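Local coordinates for protein GDP-6-deoxy-D-mannose reductase (Pseudomonas aeruginosa, PDB 6X3B) that probably uses NADPH to reduce GDP-4-dehydro-6-deoxy-D-mannose to GDP-rhamnose, a step in the biosynthesis of lipopolysaccharide O-antigen, at residues G32-H37 and F179-P184; D224-L229 and P302-K307; R114-T119 and E169-L174. All coordinates share one frame; numbering follows the deposited sequence.

Overall arrangement
Contacts 1 and 2 are neighbours, their centres 10 Å apart, and they touch directly, for instance where His-181 NE2 packs on Val-228 CG1. Contact 3 sits at the start of strand 172-182 and contact 1 at its end, their centres 26 Å apart. Contact 1 is buried near the middle of the chain and is built round the cofactor, with ring edges, a histidine-carbonyl bond and N-H groups that meet the phosphates. Contact 2 is a surface contact in which a buried carboxylate binds backbone N-H groups. Contact 3, partly buried, relies on aromatic packing and an arginine-threonine bond beside a short parallel pairing.

Contact 1 (G32-H37 and F179-P184); sequences GFVGKH and FNHIGP. With NDP (NADPH dihydro-nicotinamide-adenine-dinucleotide phosphate), chain E.
A single direct hydrogen bond joins G32-H37 to F179-P184: His-37 NE2 donates to Pro-184 O over 2.7 Å, with 160° at the hydrogen. The oxygen lies in the imidazole plane, and the N-H comes in on a lone pair in the carbonyl plane. A water donates to Phe-33 O and, more weakly, to the same Pro-184 O. Van der Waals contact with the proline is made at about a right angle, His-37 CE1 lying 3.8 Å from Pro-184 CD.

Packing at a ring edge centres on Phe-33, whose CG is anti to the backbone N (chi1 160°), which sends the ring out towards the strand. Phe-33 CE1 is 3.2 Å from the polar Pro-184 O, and CE2 is 3.9 Å from His-181 CB; the phosphate oxygen O2N of NADPH also lies at this edge. Beside it, Val-34 CG2 reaches to 3.7 Å from His-181 CD2, the two side chains crossing.

Gly-32, Phe-33 and Val-34 belong to the glycine-rich TGxxGxxG turn of a Rossmann fold, with Gly-32 at the N-cap of helix 33-44, and the cofactor bonds follow from that. Phe-33 N donates to NADPH O2A at 3.0 Å. Val-34 N gives the straighter bond, 177° at the hydrogen, to NADPH O1N at 2.8 Å. The helix start thus faces the pyrophosphate and would be expected to stabilise its charge.

On the strand side, NADPH C3N lies over one face of the His-181 ring, displaced toward its rim. The ring's rotation is fixed by His-181 ND1, which donates to Phe-179 O at 3.0 Å, close to the ring plane. Tyr-151 and Lys-155 also hydrogen-bond NADPH.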
loop_
_atom_site.group_PDB
_atom_site.type_symbol
_atom_site.label_atom_id
_atom_site.label_comp_id
_atom_site.label_asym_id
_atom_site.label_seq_id
_atom_site.Cartn_x
_atom_site.Cartn_y
_atom_site.Cartn_z
ATOM N N GLY A 32 -1.876 21.380 12.396
ATOM C CA GLY A 32 -0.547 20.817 12.531
ATOM C C GLY A 32 0.534 21.747 11.994
ATOM O O GLY A 32 0.294 22.909 11.658
ATOM N N PHE A 33 1.752 21.192 11.891
ATOM C CA PHE A 33 2.936 21.951 11.485
ATOM C C PHE A 33 2.754 22.568 10.099
ATOM O O PHE A 33 2.833 23.789 9.930
ATOM C CB PHE A 33 4.169 21.034 11.540
ATOM C CG PHE A 33 5.346 21.514 10.720
ATOM C CD1 PHE A 33 5.862 22.802 10.873
ATOM C CD2 PHE A 33 5.951 20.660 9.810
ATOM C CE1 PHE A 33 6.951 23.239 10.120
ATOM C CE2 PHE A 33 7.052 21.077 9.058
ATOM C CZ PHE A 33 7.556 22.368 9.214
ATOM N N VAL A 34 2.483 21.737 9.097
ATOM C CA VAL A 34 2.368 22.223 7.727
ATOM C C VAL A 34 1.089 23.037 7.550
ATOM O O VAL A 34 1.085 24.072 6.870
ATOM C CB VAL A 34 2.433 21.033 6.744
ATOM C CG1 VAL A 34 2.175 21.520 5.310
ATOM C CG2 VAL A 34 3.789 20.348 6.844
ATOM N N GLY A 35 -0.001 22.546 8.143
ATOM C CA GLY A 35 -1.321 23.197 8.043
ATOM C C GLY A 35 -1.275 24.656 8.462
ATOM O O GLY A 35 -1.772 25.504 7.706
ATOM N N LYS A 36 -0.666 24.938 9.616
ATOM C CA LYS A 36 -0.561 26.326 10.142
ATOM C C LYS A 36 0.194 27.204 9.138
ATOM O O LYS A 36 -0.209 28.358 8.952
ATOM C CB LYS A 36 0.097 26.325 11.524
ATOM C CG LYS A 36 -0.751 25.709 12.625
ATOM C CD LYS A 36 -0.031 25.588 13.943
ATOM C CE LYS A 36 0.322 26.934 14.542
ATOM N NZ LYS A 36 0.922 26.802 15.891
ATOM N N HIS A 37 1.258 26.673 8.535
ATOM C CA HIS A 37 2.031 27.431 7.520
ATOM C C HIS A 37 1.174 27.628 6.264
ATOM O O HIS A 37 1.289 28.691 5.643
ATOM C CB HIS A 37 3.351 26.717 7.214
ATOM C CG HIS A 37 4.415 26.987 8.222
ATOM N ND1 HIS A 37 5.036 28.211 8.325
ATOM C CD2 HIS A 37 4.965 26.202 9.172
ATOM C CE1 HIS A 37 5.925 28.169 9.291
ATOM N NE2 HIS A 37 5.900 26.950 9.826
ATOM N N PHE A 179 9.893 15.200 0.773
ATOM C CA PHE A 179 11.028 14.727 1.548
ATOM C C PHE A 179 11.169 15.636 2.774
ATOM O O PHE A 179 10.155 16.118 3.289
ATOM C CB PHE A 179 12.273 14.647 0.646
ATOM C CG PHE A 179 12.228 13.468 -0.338
ATOM C CD1 PHE A 179 11.166 13.324 -1.221
ATOM C CD2 PHE A 179 13.223 12.497 -0.343
ATOM C CE1 PHE A 179 11.107 12.249 -2.124
ATOM C CE2 PHE A 179 13.181 11.428 -1.238
ATOM C CZ PHE A 179 12.112 11.298 -2.127
ATOM N N ASN A 180 12.387 15.786 3.290
ATOM C CA ASN A 180 12.611 16.536 4.556
ATOM C C ASN A 180 12.079 17.974 4.489
ATOM O O ASN A 180 12.317 18.651 3.481
ATOM C CB ASN A 180 14.059 16.434 5.034
ATOM C CG ASN A 180 14.394 15.041 5.523
ATOM O OD1 ASN A 180 14.505 14.116 4.729
ATOM N ND2 ASN A 180 14.537 14.884 6.828
ATOM N N HIS A 181 11.410 18.425 5.519
ATOM C CA HIS A 181 10.842 19.790 5.660
ATOM C C HIS A 181 11.665 20.575 6.682
ATOM O O HIS A 181 12.160 19.961 7.637
ATOM C CB HIS A 181 9.453 19.750 6.315
ATOM C CG HIS A 181 8.320 19.252 5.484
ATOM N ND1 HIS A 181 8.402 18.112 4.730
ATOM C CD2 HIS A 181 7.055 19.698 5.349
ATOM C CE1 HIS A 181 7.252 17.891 4.135
ATOM N NE2 HIS A 181 6.410 18.848 4.502
ATOM N N ILE A 182 11.762 21.859 6.533
ATOM C CA ILE A 182 12.421 22.755 7.525
ATOM C C ILE A 182 11.459 23.920 7.766
ATOM O O ILE A 182 11.030 24.535 6.781
ATOM C CB ILE A 182 13.796 23.261 7.051
ATOM C CG1 ILE A 182 14.779 22.120 6.787
ATOM C CG2 ILE A 182 14.359 24.250 8.056
ATOM C CD1 ILE A 182 16.139 22.587 6.332
ATOM N N GLY A 183 11.090 24.169 9.022
ATOM C CA GLY A 183 10.225 25.292 9.303
ATOM C C GLY A 183 9.943 25.465 10.780
ATOM O O GLY A 183 10.113 24.548 11.587
ATOM N N PRO A 184 9.529 26.668 11.169
ATOM C CA PRO A 184 9.025 26.867 12.533
ATOM C C PRO A 184 7.864 25.925 12.815
ATOM O O PRO A 184 6.945 25.791 12.003
ATOM C CB PRO A 184 8.578 28.334 12.538
ATOM C CG PRO A 184 9.361 28.977 11.447
ATOM C CD PRO A 184 9.585 27.915 10.395
HETATM P PA NDP E . 1.363 17.160 12.402
HETATM O O1A NDP E . 1.487 15.904 13.196
HETATM O O2A NDP E . 2.107 18.369 12.861
HETATM O O5B NDP E . -0.185 17.528 12.222
HETATM C C5B NDP E . -1.151 16.457 12.098
HETATM C C4B NDP E . -2.529 17.052 11.956
HETATM O O4B NDP E . -3.499 15.984 11.806
HETATM C C3B NDP E . -3.019 17.906 13.135
HETATM O O3B NDP E . -3.703 19.065 12.675
HETATM C C2B NDP E . -3.938 16.951 13.886
HETATM O O2B NDP E . -4.947 17.674 14.588
HETATM C C1B NDP E . -4.547 16.175 12.727
HETATM N N9A NDP E . -5.084 14.875 13.105
HETATM C C8A NDP E . -4.392 13.825 13.655
HETATM N N7A NDP E . -5.141 12.780 13.898
HETATM C C5A NDP E . -6.409 13.163 13.483
HETATM C C6A NDP E . -7.649 12.499 13.478
HETATM N N6A NDP E . -7.779 11.255 13.931
HETATM N N1A NDP E . -8.726 13.163 12.997
HETATM C C2A NDP E . -8.548 14.413 12.554
HETATM N N3A NDP E . -7.435 15.140 12.508
HETATM C C4A NDP E . -6.387 14.453 12.993
HETATM O O3 NDP E . 1.785 16.858 10.887
HETATM P PN NDP E . 2.698 17.695 9.872
HETATM O O1N NDP E . 2.032 19.003 9.606
HETATM O O2N NDP E . 4.097 17.703 10.388
HETATM O O5D NDP E . 2.621 16.782 8.558
HETATM C C5D NDP E . 1.635 17.096 7.547
HETATM C C4D NDP E . 1.618 15.994 6.517
HETATM O O4D NDP E . 2.921 15.917 5.885
HETATM C C3D NDP E . 1.322 14.586 7.054
HETATM O O3D NDP E . 0.510 13.852 6.149
HETATM C C2D NDP E . 2.724 13.996 7.187
HETATM O O2D NDP E . 2.735 12.578 7.131
HETATM C C1D NDP E . 3.437 14.613 5.988
HETATM N N1N NDP E . 4.915 14.697 6.183
HETATM C C2N NDP E . 5.462 15.602 7.052
HETATM C C3N NDP E . 6.815 15.797 7.130
HETATM C C7N NDP E . 7.341 16.592 8.262
HETATM O O7N NDP E . 8.561 16.717 8.409
HETATM N N7N NDP E . 6.474 17.154 9.092
HETATM C C4N NDP E . 7.679 15.199 6.073
HETATM C C5N NDP E . 6.992 14.206 5.232
HETATM C C6N NDP E . 5.753 13.858 5.489
HETATM P P2B NDP E . -4.827 17.450 16.183
HETATM O O1X NDP E . -5.948 18.262 16.795
HETATM O O2X NDP E . -4.991 15.967 16.440
HETATM O O3X NDP E . -3.461 17.954 16.599
HETATM O O HOH W 1 3.485 25.477 12.100
#

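Contact 2 (D224-L229 and P302-K307); sequences DVQDVL and PEITIK
The carboxylate of Asp-227 faces the backbone of Glu-303 and Ile-304 and is met in two ways. From above its plane, 42° out of it, Glu-303 N donates to Asp-227 OD1 at 3.0 Å. At the edge, on the syn lone pair of Asp-227 OD2, Ile-304 N makes a bond of 2.9 Å. A second flat group, the carboxylate of Asp-224, divides its oxygens: Gln-226 N meets Asp-224 OD1 on the anti side, 20° out of plane, while Asp-224 OD2 bonds Ser-309 OG of helix 306-320.

The Gln-226 bond is a capping bond, Asp-224 being the N-cap residue of helix 225-238, at the end of strand 219-224, which pairs in parallel with the end of strand 172-182. The facing segment leads into helix 306-320, which has its own N-cap in Thr-305, bonded to Gln-308 N.

Asp-227 is buried in the first turn of its helix, and two N-H groups and a water donate to its carboxylate, surroundings that would be expected to favour the ionised form. CG lies beside the backbone N (chi1 -79°), which turns the group towards the facing chain.

Ile-304 supplies the apolar cover. Its CB packs 3.8 Å from Asp-224 CB, while CD1 reaches NE2 of the solvent-facing Gln-226.

One water completes the seam: it accepts from Asp-224 N and donates to Ile-304 O and, at 2.6 Å, to Asp-227 OD2.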
loop_
_atom_site.group_PDB
_atom_site.type_symbol
_atom_site.label_atom_id
_atom_site.label_comp_id
_atom_site.label_asym_id
_atom_site.label_seq_id
_atom_site.Cartn_x
_atom_site.Cartn_y
_atom_site.Cartn_z
ATOM N N ASP A 224 12.396 24.151 2.524
ATOM C CA ASP A 224 11.601 24.990 3.409
ATOM C C ASP A 224 10.132 24.617 3.283
ATOM O O ASP A 224 9.650 24.304 2.190
ATOM C CB ASP A 224 11.768 26.478 3.068
ATOM C CG ASP A 224 11.245 27.378 4.179
ATOM O OD1 ASP A 224 10.035 27.691 4.197
ATOM O OD2 ASP A 224 12.049 27.739 5.053
ATOM N N VAL A 225 9.408 24.670 4.406
ATOM C CA VAL A 225 7.983 24.340 4.387
ATOM C C VAL A 225 7.224 25.199 3.379
ATOM O O VAL A 225 6.229 24.753 2.798
ATOM C CB VAL A 225 7.392 24.467 5.809
ATOM C CG1 VAL A 225 7.541 25.891 6.340
ATOM C CG2 VAL A 225 5.932 24.003 5.851
ATOM N N GLN A 226 7.675 26.434 3.149
ATOM C CA GLN A 226 6.985 27.286 2.181
ATOM C C GLN A 226 7.169 26.785 0.749
ATOM O O GLN A 226 6.258 26.927 -0.081
ATOM C CB GLN A 226 7.474 28.728 2.294
ATOM C CG GLN A 226 6.786 29.643 1.278
ATOM C CD GLN A 226 7.206 31.090 1.400
ATOM O OE1 GLN A 226 7.081 31.693 2.467
ATOM N NE2 GLN A 226 7.706 31.660 0.302
ATOM N N ASP A 227 8.331 26.212 0.432
ATOM C CA ASP A 227 8.499 25.627 -0.898
ATOM C C ASP A 227 7.668 24.360 -1.037
ATOM O O ASP A 227 7.129 24.081 -2.118
ATOM C CB ASP A 227 9.974 25.344 -1.179
ATOM C CG ASP A 227 10.738 26.597 -1.572
ATOM O OD1 ASP A 227 10.122 27.507 -2.171
ATOM O OD2 ASP A 227 11.944 26.681 -1.276
ATOM N N VAL A 228 7.535 23.595 0.057
ATOM C CA VAL A 228 6.663 22.425 0.049
ATOM C C VAL A 228 5.222 22.843 -0.207
ATOM O O VAL A 228 4.524 22.245 -1.031
ATOM C CB VAL A 228 6.794 21.646 1.368
ATOM C CG1 VAL A 228 5.808 20.491 1.389
ATOM C CG2 VAL A 228 8.216 21.149 1.555
ATOM N N LEU A 229 4.749 23.869 0.516
ATOM C CA LEU A 229 3.395 24.367 0.296
ATOM C C LEU A 229 3.184 24.812 -1.140
ATOM O O LEU A 229 2.110 24.600 -1.717
ATOM C CB LEU A 229 3.109 25.543 1.221
ATOM C CG LEU A 229 3.066 25.133 2.673
ATOM C CD1 LEU A 229 2.823 26.377 3.501
ATOM C CD2 LEU A 229 1.960 24.108 2.819
ATOM N N PRO A 302 12.190 25.263 -6.289
ATOM C CA PRO A 302 12.425 25.735 -4.924
ATOM C C PRO A 302 12.894 27.195 -5.001
ATOM O O PRO A 302 13.655 27.509 -5.885
ATOM C CB PRO A 302 13.571 24.853 -4.411
ATOM C CG PRO A 302 13.568 23.657 -5.328
ATOM C CD PRO A 302 13.087 24.178 -6.665
ATOM N N GLU A 303 12.423 28.034 -4.076
ATOM C CA GLU A 303 12.780 29.444 -4.051
ATOM C C GLU A 303 13.470 29.911 -2.774
ATOM O O GLU A 303 14.095 30.979 -2.796
ATOM C CB GLU A 303 11.528 30.316 -4.252
ATOM C CG GLU A 303 10.883 30.181 -5.628
ATOM C CD GLU A 303 11.500 31.099 -6.647
ATOM O OE1 GLU A 303 12.519 30.706 -7.258
ATOM O OE2 GLU A 303 10.975 32.218 -6.820
ATOM N N ILE A 304 13.355 29.180 -1.668
ATOM C CA ILE A 304 13.895 29.608 -0.380
ATOM C C ILE A 304 15.271 28.988 -0.199
ATOM O O ILE A 304 15.428 27.774 -0.356
ATOM C CB ILE A 304 12.961 29.211 0.776
ATOM C CG1 ILE A 304 11.558 29.788 0.564
ATOM C CG2 ILE A 304 13.536 29.668 2.090
ATOM C CD1 ILE A 304 11.524 31.298 0.597
ATOM N N THR A 305 16.270 29.806 0.122
ATOM C CA THR A 305 17.601 29.249 0.335
ATOM C C THR A 305 17.673 28.565 1.697
ATOM O O THR A 305 16.927 28.891 2.632
ATOM C CB THR A 305 18.690 30.324 0.265
ATOM O OG1 THR A 305 18.502 31.264 1.336
ATOM C CG2 THR A 305 18.676 31.058 -1.084
ATOM N N ILE A 306 18.624 27.639 1.823
ATOM C CA ILE A 306 18.790 26.941 3.093
ATOM C C ILE A 306 19.134 27.931 4.203
ATOM O O ILE A 306 18.595 27.850 5.313
ATOM C CB ILE A 306 19.840 25.816 2.954
ATOM C CG1 ILE A 306 19.997 25.057 4.272
ATOM C CG2 ILE A 306 21.180 26.363 2.493
ATOM C CD1 ILE A 306 18.689 24.662 4.898
ATOM N N LYS A 307 19.996 28.908 3.918
ATOM C CA LYS A 307 20.332 29.888 4.943
ATOM C C LYS A 307 19.086 30.611 5.429
ATOM O O LYS A 307 18.872 30.745 6.632
ATOM C CB LYS A 307 21.373 30.876 4.424
ATOM C CG LYS A 307 22.097 31.606 5.532
ATOM C CD LYS A 307 23.318 32.342 5.021
ATOM C CE LYS A 307 22.978 33.774 4.661
ATOM N NZ LYS A 307 24.216 34.596 4.483
HETATM O O HOH W 2 13.505 25.184 0.227
#

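Contact 3 (R114-T119 and E169-L174); sequences RGFSGT and EGWRVL
Phe-116 and Trp-171 form the tight part of this contact, an edge-to-face pair with planes at 88° and the phenyl centroid 5.0 Å from that of the six-membered indole ring. The leading edge atom is Phe-116 CD2, 3.7 Å from Trp-171 CZ3. With CG anti to the backbone N (chi1 -178°), the phenyl ring lies under its own chain, and Gly-118 N sits over the centre of one face. Ser-117 continues the cover of the indole: its CA makes a CH-pi contact 3.7 Å from the centroid of the five-membered ring. The indole thus lies between Phe-116 and Ser-117 on one face and the Glu-169 side chain, through CB, on the other.

A second close spot is mainly polar. Thr-119 and Arg-172 run side by side, and Arg-172 NH1 donates to Thr-119 OG1 over 2.8 Å, nearly in the guanidinium plane. The same NH1 also bonds Leu-236 O and NH2 bonds Gly-239 O, which fixes the orientation of the guanidinium group. The backbones are close here too, with a CA-H...O contact of 3.1 Å from Thr-119 CA to Arg-172 O. Set apart from these is an apolar touch, Leu-174 CD1 on Thr-119 CG2 at 3.8 Å.

Looseness is confined to the Gly-118 end, where Arg-172 N makes a weak bond to Gly-118 O, 3.4 Å long. A water spans the same place, donating to Ser-117 O at 2.6 Å and accepting from Arg-172 N, next to the exposed Ser-117.

Thr-119 and Arg-172 form a parallel bridge at the start of neighbouring strands 119-123 and 172-182, with helix 150-169 between them in sequence: the beta-alpha-beta crossover of a Rossmann fold.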
loop_
_atom_site.group_PDB
_atom_site.type_symbol
_atom_site.label_atom_id
_atom_site.label_comp_id
_atom_site.label_asym_id
_atom_site.label_seq_id
_atom_site.Cartn_x
_atom_site.Cartn_y
_atom_site.Cartn_z
ATOM N N ARG A 114 -21.312 13.849 0.308
ATOM C CA ARG A 114 -21.675 15.257 0.198
ATOM C C ARG A 114 -21.803 15.720 -1.256
ATOM O O ARG A 114 -22.445 16.744 -1.524
ATOM C CB ARG A 114 -20.639 16.096 0.944
ATOM C CG ARG A 114 -20.709 17.613 0.700
ATOM C CD ARG A 114 -21.928 18.269 1.339
ATOM N NE ARG A 114 -21.893 19.718 1.138
ATOM C CZ ARG A 114 -22.244 20.310 -0.004
ATOM N NH1 ARG A 114 -22.663 19.578 -1.032
ATOM N NH2 ARG A 114 -22.167 21.628 -0.127
ATOM N N GLY A 115 -21.238 14.981 -2.200
ATOM C CA GLY A 115 -21.293 15.334 -3.609
ATOM C C GLY A 115 -19.977 15.790 -4.187
ATOM O O GLY A 115 -19.941 16.228 -5.346
ATOM N N PHE A 116 -18.895 15.702 -3.418
ATOM C CA PHE A 116 -17.577 16.049 -3.923
ATOM C C PHE A 116 -17.248 15.215 -5.154
ATOM O O PHE A 116 -17.586 14.033 -5.233
ATOM C CB PHE A 116 -16.521 15.815 -2.831
ATOM C CG PHE A 116 -15.118 16.188 -3.237
ATOM C CD1 PHE A 116 -14.729 17.520 -3.280
ATOM C CD2 PHE A 116 -14.173 15.203 -3.542
ATOM C CE1 PHE A 116 -13.425 17.877 -3.636
ATOM C CE2 PHE A 116 -12.864 15.557 -3.894
ATOM C CZ PHE A 116 -12.488 16.883 -3.942
ATOM N N SER A 117 -16.600 15.851 -6.132
ATOM C CA SER A 117 -16.032 15.123 -7.260
ATOM C C SER A 117 -14.858 15.888 -7.852
ATOM O O SER A 117 -14.536 15.709 -9.031
ATOM C CB SER A 117 -17.094 14.835 -8.342
ATOM O OG SER A 117 -17.597 16.044 -8.885
ATOM N N GLY A 118 -14.197 16.720 -7.043
ATOM C CA GLY A 118 -13.085 17.552 -7.481
ATOM C C GLY A 118 -11.708 16.937 -7.282
ATOM O O GLY A 118 -11.506 15.729 -7.430
ATOM N N THR A 119 -10.736 17.792 -6.979
ATOM C CA THR A 119 -9.342 17.375 -6.896
ATOM C C THR A 119 -8.986 16.999 -5.459
ATOM O O THR A 119 -9.270 17.741 -4.517
ATOM C CB THR A 119 -8.430 18.486 -7.418
ATOM O OG1 THR A 119 -8.662 18.648 -8.827
ATOM C CG2 THR A 119 -6.959 18.126 -7.202
ATOM N N GLU A 169 -14.013 6.484 -8.818
ATOM C CA GLU A 169 -14.980 7.583 -8.781
ATOM C C GLU A 169 -14.790 8.610 -9.892
ATOM O O GLU A 169 -15.694 9.426 -10.110
ATOM C CB GLU A 169 -14.929 8.295 -7.431
ATOM C CG GLU A 169 -15.219 7.365 -6.242
ATOM C CD GLU A 169 -16.628 6.788 -6.285
ATOM O OE1 GLU A 169 -17.528 7.486 -6.782
ATOM O OE2 GLU A 169 -16.837 5.648 -5.811
ATOM N N GLY A 170 -13.661 8.602 -10.591
ATOM C CA GLY A 170 -13.401 9.613 -11.599
ATOM C C GLY A 170 -12.877 10.936 -11.071
ATOM O O GLY A 170 -12.756 11.888 -11.842
ATOM N N TRP A 171 -12.565 11.030 -9.787
ATOM C CA TRP A 171 -11.991 12.258 -9.252
ATOM C C TRP A 171 -10.566 12.451 -9.750
ATOM O O TRP A 171 -9.861 11.495 -10.098
ATOM C CB TRP A 171 -11.975 12.239 -7.721
ATOM C CG TRP A 171 -13.309 12.039 -7.081
ATOM C CD1 TRP A 171 -14.518 11.980 -7.701
ATOM C CD2 TRP A 171 -13.561 11.854 -5.687
ATOM N NE1 TRP A 171 -15.511 11.768 -6.779
ATOM C CE2 TRP A 171 -14.950 11.690 -5.534
ATOM C CE3 TRP A 171 -12.740 11.804 -4.552
ATOM C CZ2 TRP A 171 -15.551 11.501 -4.286
ATOM C CZ3 TRP A 171 -13.334 11.607 -3.305
ATOM C CH2 TRP A 171 -14.727 11.453 -3.188
ATOM N N ARG A 172 -10.133 13.708 -9.753
ATOM C CA ARG A 172 -8.744 14.068 -10.021
ATOM C C ARG A 172 -7.950 13.889 -8.729
ATOM O O ARG A 172 -7.978 14.752 -7.840
ATOM C CB ARG A 172 -8.658 15.505 -10.529
ATOM C CG ARG A 172 -7.238 15.997 -10.792
ATOM C CD ARG A 172 -7.252 17.217 -11.713
ATOM N NE ARG A 172 -5.942 17.839 -11.880
ATOM C CZ ARG A 172 -5.540 18.898 -11.182
ATOM N NH1 ARG A 172 -6.346 19.422 -10.261
ATOM N NH2 ARG A 172 -4.354 19.440 -11.403
ATOM N N VAL A 173 -7.241 12.764 -8.617
ATOM C CA VAL A 173 -6.459 12.422 -7.440
ATOM C C VAL A 173 -4.989 12.605 -7.761
ATOM O O VAL A 173 -4.496 12.115 -8.787
ATOM C CB VAL A 173 -6.731 10.983 -6.974
ATOM C CG1 VAL A 173 -5.814 10.641 -5.814
ATOM C CG2 VAL A 173 -8.197 10.845 -6.593
ATOM N N LEU A 174 -4.290 13.297 -6.873
ATOM C CA LEU A 174 -2.863 13.517 -6.978
ATOM C C LEU A 174 -2.200 13.064 -5.683
ATOM O O LEU A 174 -2.793 13.146 -4.596
ATOM C CB LEU A 174 -2.554 14.996 -7.203
ATOM C CG LEU A 174 -3.382 15.692 -8.288
ATOM C CD1 LEU A 174 -3.326 17.204 -8.055
ATOM C CD2 LEU A 174 -2.810 15.334 -9.657
HETATM O O HOH W 3 -12.377 15.818 -10.441
#